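Local coordinates for putative mandelate racemase (Salmonella typhimurium, PDB 2O56), which belongs to the enolase superfamily, binds magnesium and probably acts as a hydro-lyase, although its physiological substrate is not established, at residues M237-G242 against K264-L269. Sequence-based numbering, arbitrary orientation.
Sequences MIEELG and KVNIPL
E239, directly after I238 of helix 228-238, reaches to the backbone of N266, in the loop that follows helix 255-264. Its chain is extended beyond CG (chi2 169°), and OE2 accepts the N266 N-H at 2.8 Å in a nearly straight bond. The nitrogen lies above the carboxylate plane, 38° out of it. The side chain of N266 crosses that of E239 obliquely, with amide and carboxylate planes almost parallel; its CB is 3.6 Å from E239 OE2. A water donates to the same OE2 and to K264 O, its oxygen 2.8 Å from K264 O, so one carboxylate oxygen serves the N-H of N266 directly and the carbonyl of K264 through water, where the chain leaves helix 255-264 at V265. Beside this polar link, E239 CG lies 4.1 Å from I267 CG1. Deeper in, I238 and I267 cross at about a right angle, I238 CG1 meeting I267 CD1 at 3.9 Å, and both side chains also touch I243. The contact joins neighbouring helix-to-strand connections of the (beta/alpha)7-beta barrel domain, a modified TIM barrel, ahead of strands 246-247 and 269-271. The buried isoleucines supply the apolar side, while the carboxylate, probably ionised, would be stabilised chiefly by the straight N266 N-H bond; the water oxygen, 2.5 Å from E239 OE2, is rather short.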
# COMPACT_ATOMS: atom_id res chain seq x y z
N MET A 237 11.81 17.86 -21.60
CA MET A 237 12.34 18.84 -22.57
C MET A 237 11.27 19.85 -22.99
O MET A 237 11.54 21.05 -23.12
CB MET A 237 12.88 18.14 -23.81
CG MET A 237 14.16 17.34 -23.60
SD MET A 237 14.83 16.68 -25.15
CE MET A 237 15.18 18.21 -25.98
N ILE A 238 10.04 19.37 -23.19
CA ILE A 238 8.96 20.19 -23.73
C ILE A 238 8.03 20.82 -22.68
O ILE A 238 7.19 21.67 -23.01
CB ILE A 238 8.14 19.44 -24.84
CG1 ILE A 238 7.41 18.20 -24.27
CG2 ILE A 238 9.04 19.05 -26.00
CD1 ILE A 238 6.33 17.68 -25.18
N GLU A 239 8.22 20.44 -21.41
CA GLU A 239 7.49 21.06 -20.29
C GLU A 239 7.32 22.58 -20.36
O GLU A 239 6.24 23.10 -20.13
CB GLU A 239 8.16 20.72 -18.96
CG GLU A 239 7.59 19.52 -18.29
CD GLU A 239 8.44 19.06 -17.13
OE1 GLU A 239 9.32 19.83 -16.68
OE2 GLU A 239 8.22 17.92 -16.69
N GLU A 240 8.41 23.28 -20.66
CA GLU A 240 8.42 24.75 -20.65
C GLU A 240 7.64 25.36 -21.83
O GLU A 240 7.38 26.56 -21.85
CB GLU A 240 9.87 25.25 -20.70
CG GLU A 240 10.49 25.10 -22.11
CD GLU A 240 12.00 25.05 -22.13
OE1 GLU A 240 12.62 24.60 -21.14
OE2 GLU A 240 12.58 25.44 -23.17
N LEU A 241 7.28 24.55 -22.82
CA LEU A 241 6.56 25.06 -23.98
C LEU A 241 5.05 25.24 -23.76
O LEU A 241 4.35 25.73 -24.65
CB LEU A 241 6.85 24.20 -25.23
CG LEU A 241 8.32 24.01 -25.62
CD1 LEU A 241 8.44 23.13 -26.85
CD2 LEU A 241 8.99 25.35 -25.89
N GLY A 242 4.55 24.88 -22.58
CA GLY A 242 3.14 25.06 -22.25
C GLY A 242 2.27 24.07 -23.01
O GLY A 242 1.34 24.46 -23.71
N LYS A 264 7.00 11.75 -13.51
CA LYS A 264 8.28 12.37 -13.87
C LYS A 264 8.11 13.52 -14.86
O LYS A 264 9.04 14.31 -15.08
CB LYS A 264 9.23 11.31 -14.44
CG LYS A 264 9.50 10.08 -13.52
CD LYS A 264 9.83 10.52 -12.07
CE LYS A 264 10.46 9.38 -11.26
NZ LYS A 264 11.15 9.92 -10.04
N VAL A 265 6.94 13.60 -15.48
CA VAL A 265 6.66 14.64 -16.49
C VAL A 265 5.52 15.51 -15.97
O VAL A 265 4.47 14.99 -15.60
CB VAL A 265 6.30 14.03 -17.87
CG1 VAL A 265 5.86 15.12 -18.87
CG2 VAL A 265 7.46 13.22 -18.43
N ASN A 266 5.73 16.82 -15.92
CA ASN A 266 4.70 17.75 -15.42
C ASN A 266 3.86 18.34 -16.55
O ASN A 266 3.73 19.55 -16.67
CB ASN A 266 5.37 18.91 -14.64
CG ASN A 266 6.14 18.42 -13.42
OD1 ASN A 266 5.77 17.43 -12.79
ND2 ASN A 266 7.21 19.12 -13.09
N ILE A 267 3.32 17.48 -17.39
CA ILE A 267 2.29 17.81 -18.39
C ILE A 267 1.17 16.78 -18.13
O ILE A 267 1.50 15.63 -17.89
CB ILE A 267 2.84 17.51 -19.79
CG1 ILE A 267 4.14 18.30 -20.05
CG2 ILE A 267 1.80 17.82 -20.87
CD1 ILE A 267 4.89 17.83 -21.26
N PRO A 268 -0.11 17.18 -18.21
CA PRO A 268 -1.22 16.20 -18.20
C PRO A 268 -1.15 15.13 -19.31
O PRO A 268 -0.95 15.44 -20.48
CB PRO A 268 -2.47 17.08 -18.42
CG PRO A 268 -2.08 18.46 -17.97
CD PRO A 268 -0.61 18.57 -18.34
N LEU A 269 -1.31 13.86 -18.94
CA LEU A 269 -1.23 12.76 -19.92
C LEU A 269 -2.58 12.45 -20.56
O LEU A 269 -3.63 12.57 -19.91
CB LEU A 269 -0.65 11.48 -19.29
CG LEU A 269 0.72 11.55 -18.60
CD1 LEU A 269 1.24 10.14 -18.32
CD2 LEU A 269 1.73 12.30 -19.43
O HOH W 1 9.56 17.02 -14.79